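Local coordinates for protein serine protease inhibitor 1 (Coprinopsis cinerea, PDB 3VWC) that probably inhibits serine endopeptidases as a beta-trefoil member of the I66 family of peptidase inhibitors, at residues A62-Q67 and L71-L76; V96-N101 and R123-A128. All coordinates share one frame; numbering follows the deposited sequence. Where two conformers were deposited one is given.

Contact 1 of 2, residues A62-Q67 and L71-L76; sequences APVAPQ and LFADLL
Ala65 and Phe72 pair through both of their peptide groups: Ala65 N gives its proton to Phe72 O at 2.9 Å, and Phe72 N returns one to Ala65 O at 3.0 Å, the second being the straighter at 171°. Two residues further along each strand, Asp74 N reaches Pro63 O at 2.9 Å. Phe72 O takes a further, softer contact from Val64 CA, 3.1 Å away. Val64 O accepts from Trp84 NE1, and the backbone of Val64 also bonds to Leu57. The carboxylate of Asp74 is taken up by the loop that follows, OD1 accepting from Gly77 N and OD2 from Met79 N.

Val64 and Leu71 share a face with Ala73, and CD1 of Leu71 lies 3.9 Å from Val64 CB, beside Ile33 and Trp108. On the other face the Phe72 ring turns toward Gln67, at the C-terminal end of 62-67. Gln67 O meets its edge in plane, 3.6 Å from CE2, while the extended side chain of Gln67 brings NE2 over one ring face, the amide tilted 50° to the ring. Ala62 CB closes the far end against Ala73 CB. This is a twisted antiparallel beta hairpin, 62-67 with 70-73, of the kind from which the beta-trefoil is built.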
loop_
_atom_site.group_PDB
_atom_site.type_symbol
_atom_site.label_atom_id
_atom_site.label_comp_id
_atom_site.label_asym_id
_atom_site.label_seq_id
_atom_site.Cartn_x
_atom_site.Cartn_y
_atom_site.Cartn_z
ATOM N N ALA A 62 8.199 -2.920 -9.478
ATOM C CA ALA A 62 8.616 -1.548 -9.244
ATOM C C ALA A 62 8.352 -1.111 -7.801
ATOM O O ALA A 62 7.239 -1.367 -7.268
ATOM C CB ALA A 62 7.923 -0.583 -10.210
ATOM N N PRO A 63 9.268 -0.324 -7.226
ATOM C CA PRO A 63 9.067 0.054 -5.820
ATOM C C PRO A 63 8.056 1.190 -5.785
ATOM O O PRO A 63 8.009 1.998 -6.710
ATOM C CB PRO A 63 10.462 0.548 -5.382
ATOM C CG PRO A 63 11.110 1.066 -6.657
ATOM C CD PRO A 63 10.603 0.085 -7.727
ATOM N N VAL A 64 7.244 1.278 -4.727
ATOM C CA VAL A 64 6.255 2.342 -4.641
ATOM C C VAL A 64 6.678 3.511 -3.772
ATOM O O VAL A 64 7.514 3.363 -2.841
ATOM C CB VAL A 64 4.859 1.790 -4.236
ATOM C CG1 VAL A 64 4.415 0.655 -5.108
ATOM C CG2 VAL A 64 4.842 1.210 -2.797
ATOM N N ALA A 65 6.160 4.689 -4.084
ATOM C CA ALA A 65 6.576 5.915 -3.494
ATOM C C ALA A 65 5.431 6.914 -3.615
ATOM O O ALA A 65 4.589 6.786 -4.531
ATOM C CB ALA A 65 7.847 6.419 -4.234
ATOM N N PRO A 66 5.396 7.907 -2.746
ATOM C CA PRO A 66 4.345 8.913 -2.697
ATOM C C PRO A 66 4.690 10.086 -3.596
ATOM O O PRO A 66 5.865 10.423 -3.747
ATOM C CB PRO A 66 4.337 9.356 -1.220
ATOM C CG PRO A 66 5.803 9.161 -0.776
ATOM C CD PRO A 66 6.306 7.955 -1.572
ATOM N N GLN A 67 3.687 10.660 -4.249
ATOM C CA GLN A 67 3.903 11.867 -5.034
ATOM C C GLN A 67 2.580 12.634 -5.088
ATOM O O GLN A 67 1.540 12.060 -5.371
ATOM C CB GLN A 67 4.394 11.488 -6.426
ATOM C CG GLN A 67 4.596 12.668 -7.366
ATOM C CD GLN A 67 5.101 12.227 -8.704
ATOM O OE1 GLN A 67 6.290 11.942 -8.849
ATOM N NE2 GLN A 67 4.181 11.980 -9.641
ATOM N N LEU A 71 -0.222 7.339 -4.287
ATOM C CA LEU A 71 0.752 6.221 -4.315
ATOM C C LEU A 71 1.041 5.711 -5.715
ATOM O O LEU A 71 0.106 5.392 -6.463
ATOM C CB LEU A 71 0.227 5.074 -3.435
ATOM C CG LEU A 71 1.175 3.903 -3.290
ATOM C CD1 LEU A 71 2.454 4.306 -2.541
ATOM C CD2 LEU A 71 0.460 2.761 -2.540
ATOM N N PHE A 72 2.326 5.709 -6.114
ATOM C CA PHE A 72 2.703 5.216 -7.471
ATOM C C PHE A 72 3.795 4.175 -7.408
ATOM O O PHE A 72 4.574 4.181 -6.456
ATOM C CB PHE A 72 3.290 6.348 -8.303
ATOM C CG PHE A 72 2.315 7.470 -8.610
ATOM C CD1 PHE A 72 1.737 7.530 -9.882
ATOM C CD2 PHE A 72 2.158 8.553 -7.759
ATOM C CE1 PHE A 72 0.923 8.630 -10.208
ATOM C CE2 PHE A 72 1.379 9.694 -8.067
ATOM C CZ PHE A 72 0.774 9.746 -9.334
ATOM N N ALA A 73 3.863 3.347 -8.437
ATOM C CA ALA A 73 5.053 2.582 -8.754
ATOM C C ALA A 73 6.037 3.416 -9.575
ATOM O O ALA A 73 5.647 4.138 -10.530
ATOM C CB ALA A 73 4.690 1.320 -9.427
ATOM N N ASP A 74 7.305 3.392 -9.148
ATOM C CA ASP A 74 8.369 4.200 -9.796
ATOM C C ASP A 74 9.028 3.339 -10.865
ATOM O O ASP A 74 9.682 2.333 -10.571
ATOM C CB ASP A 74 9.400 4.703 -8.770
ATOM C CG ASP A 74 10.480 5.624 -9.371
ATOM O OD1 ASP A 74 10.380 5.997 -10.565
ATOM O OD2 ASP A 74 11.477 5.880 -8.629
ATOM N N LEU A 75 8.742 3.676 -12.113
ATOM C CA LEU A 75 9.298 2.958 -13.233
ATOM C C LEU A 75 10.620 3.592 -13.671
ATOM O O LEU A 75 11.424 2.911 -14.268
ATOM C CB LEU A 75 8.277 2.877 -14.399
ATOM C CG LEU A 75 7.326 1.668 -14.317
ATOM C CD1 LEU A 75 6.521 1.678 -13.028
ATOM C CD2 LEU A 75 6.373 1.631 -15.519
ATOM N N LEU A 76 10.777 4.909 -13.494
ATOM C CA LEU A 76 11.963 5.633 -14.033
ATOM C C LEU A 76 13.169 5.559 -13.108
ATOM O O LEU A 76 14.333 5.535 -13.583
ATOM C CB LEU A 76 11.625 7.107 -14.348
ATOM C CG LEU A 76 12.767 7.961 -14.920
ATOM C CD1 LEU A 76 13.182 7.428 -16.297
ATOM C CD2 LEU A 76 12.417 9.447 -14.986
#

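Contact 2 of 2, residues V96-N101 and R123-A128; sequences VFTVVN and RPLIAA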
loop_
_atom_site.group_PDB
_atom_site.type_symbol
_atom_site.label_atom_id
_atom_site.label_comp_id
_atom_site.label_asym_id
_atom_site.label_seq_id
_atom_site.Cartn_x
_atom_site.Cartn_y
_atom_site.Cartn_z
ATOM N N VAL A 96 -3.217 -7.765 9.629
ATOM C CA VAL A 96 -3.588 -6.384 9.307
ATOM C C VAL A 96 -2.498 -5.361 9.711
ATOM O O VAL A 96 -1.942 -5.435 10.817
ATOM C CB VAL A 96 -4.928 -6.020 9.982
ATOM C CG1 VAL A 96 -5.301 -4.570 9.719
ATOM C CG2 VAL A 96 -6.064 -6.937 9.453
ATOM N N PHE A 97 -2.216 -4.409 8.817
ATOM C CA PHE A 97 -1.091 -3.473 8.965
ATOM C C PHE A 97 -1.524 -2.068 8.620
ATOM O O PHE A 97 -2.383 -1.872 7.743
ATOM C CB PHE A 97 0.028 -3.870 7.968
ATOM C CG PHE A 97 0.641 -5.215 8.272
ATOM C CD1 PHE A 97 0.047 -6.392 7.799
ATOM C CD2 PHE A 97 1.775 -5.300 9.078
ATOM C CE1 PHE A 97 0.573 -7.644 8.152
ATOM C CE2 PHE A 97 2.398 -6.560 9.269
ATOM C CZ PHE A 97 1.787 -7.710 8.840
ATOM N N THR A 98 -0.797 -1.089 9.161
ATOM C CA THR A 98 -0.687 0.247 8.531
ATOM C C THR A 98 0.636 0.339 7.773
ATOM O O THR A 98 1.596 -0.395 8.055
ATOM C CB THR A 98 -0.724 1.382 9.587
ATOM O OG1 THR A 98 0.254 1.082 10.604
ATOM C CG2 THR A 98 -2.116 1.389 10.253
ATOM N N VAL A 99 0.670 1.242 6.782
ATOM C CA VAL A 99 1.864 1.437 5.941
ATOM C C VAL A 99 2.127 2.928 5.918
ATOM O O VAL A 99 1.335 3.687 5.327
ATOM C CB VAL A 99 1.640 0.909 4.491
ATOM C CG1 VAL A 99 2.921 1.079 3.699
ATOM C CG2 VAL A 99 1.208 -0.529 4.533
ATOM N N VAL A 100 3.207 3.384 6.595
ATOM C CA VAL A 100 3.471 4.807 6.781
ATOM C C VAL A 100 4.847 5.183 6.224
ATOM O O VAL A 100 5.817 4.486 6.427
ATOM C CB VAL A 100 3.403 5.213 8.285
ATOM C CG1 VAL A 100 3.701 6.700 8.453
ATOM C CG2 VAL A 100 1.979 4.978 8.778
ATOM N N ASN A 101 4.910 6.239 5.418
ATOM C CA ASN A 101 6.205 6.546 4.792
ATOM C C ASN A 101 7.230 6.911 5.887
ATOM O O ASN A 101 6.943 7.786 6.710
ATOM C CB ASN A 101 6.051 7.698 3.774
ATOM C CG ASN A 101 7.193 7.741 2.811
ATOM O OD1 ASN A 101 7.157 7.118 1.726
ATOM N ND2 ASN A 101 8.150 8.600 3.119
ATOM N N ARG A 123 -1.411 10.016 2.933
ATOM C CA ARG A 123 -1.864 11.172 3.756
ATOM C C ARG A 123 -1.441 10.949 5.201
ATOM O O ARG A 123 -1.328 9.812 5.629
ATOM C CB ARG A 123 -3.414 11.196 3.832
ATOM C CG ARG A 123 -4.195 11.301 2.549
ATOM C CD ARG A 123 -5.627 11.666 2.950
ATOM N NE ARG A 123 -6.655 11.030 2.138
ATOM C CZ ARG A 123 -7.916 10.839 2.545
ATOM N NH1 ARG A 123 -8.301 11.240 3.750
ATOM N NH2 ARG A 123 -8.813 10.289 1.736
ATOM N N PRO A 124 -1.419 12.014 6.023
ATOM C CA PRO A 124 -1.241 11.739 7.459
ATOM C C PRO A 124 -2.325 10.781 7.960
ATOM O O PRO A 124 -3.505 11.015 7.696
ATOM C CB PRO A 124 -1.447 13.111 8.124
ATOM C CG PRO A 124 -1.316 14.111 7.049
ATOM C CD PRO A 124 -1.586 13.452 5.723
ATOM N N LEU A 125 -1.953 9.775 8.750
ATOM C CA LEU A 125 -2.971 8.859 9.276
ATOM C C LEU A 125 -3.658 9.441 10.483
ATOM O O LEU A 125 -3.010 10.126 11.325
ATOM C CB LEU A 125 -2.377 7.517 9.653
ATOM C CG LEU A 125 -1.736 6.713 8.503
ATOM C CD1 LEU A 125 -1.525 5.292 8.972
ATOM C CD2 LEU A 125 -2.691 6.743 7.248
ATOM N N ILE A 126 -4.933 9.121 10.604
ATOM C CA ILE A 126 -5.691 9.464 11.813
ATOM C C ILE A 126 -6.118 8.195 12.531
ATOM O O ILE A 126 -6.171 7.108 11.932
ATOM C CB ILE A 126 -6.909 10.339 11.517
ATOM C CG1 ILE A 126 -7.936 9.629 10.623
ATOM C CG2 ILE A 126 -6.433 11.692 10.873
ATOM C CD1 ILE A 126 -9.220 10.460 10.405
ATOM N N ALA A 127 -6.429 8.316 13.825
ATOM C CA ALA A 127 -6.860 7.156 14.587
ATOM C C ALA A 127 -7.612 7.673 15.799
ATOM O O ALA A 127 -7.434 8.834 16.194
ATOM C CB ALA A 127 -5.657 6.319 15.013
ATOM N N ALA A 128 -8.565 6.871 16.265
ATOM C CA ALA A 128 -9.262 7.169 17.541
ATOM C C ALA A 128 -8.206 7.213 18.633
ATOM O O ALA A 128 -7.268 6.385 18.681
ATOM C CB ALA A 128 -10.286 6.075 17.870
#
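In this beta-trefoil inhibitor, the long loop that follows strand 121-123 folds back over strand 96-101, and a single leucine makes the join. Leu125 points its side chain at the strand, and its CD1 methyl does the touching. CD1 lies 3.5 Å from Val100 CG2, a close methyl-to-methyl approach, and 4.0 Å from Thr98 CB. The CG carbon follows behind, 4.1 Å from the same Val100 methyl.

Thr98 and Val100 are two residues apart on the strand, so their side chains lie on the same side of it, and CD1 of Leu125 reaches both. On Val100 the branch that meets the leucine is CG2; CG1 lies trans to the backbone N (chi1 179°), which puts CG2 on the side of the leucine. Thr98 offers the leucine its carbon side, CB and, at 4.2 Å from CD1, the CG2 methyl. Its hydroxyl has a separate partner, OG1 being hydrogen-bonded to Gln89 NE2. Leu125 also packs on Val109 of strand 107-109 and on Glu139, while next to it the backbone N of Ile126 is hydrogen-bonded to Glu139 OE2.

Strand 96-101 keeps its backbone bonds for other neighbours, among them Thr98 with Thr87 and Val100 with Ile85. No hydrogen bond joins the strand to 123-128. Across this pair of segments, the loop is therefore held by apolar contact at one leucine, without the directional bonds that would fix a register between the backbones.

In the fold
Contact 1 is the more buried of the two and the larger, covering 468 Å² against 101 Å². It joins neighbouring strands of a hairpin, so paired peptide groups carry it and side chains fill in on both faces. In contact 2, only partly buried, a loop meets a strand and aliphatic carbons do all the work. Their centres are about 18 Å apart, and contact 1 is complete in the chain before contact 2 begins, yet strands 62-67, 70-73 and 96-101 belong to the same antiparallel sheet. Strand 107-109 is another common neighbour: its Trp108 packs on Val64 and Leu71, its Val109 on Leu125.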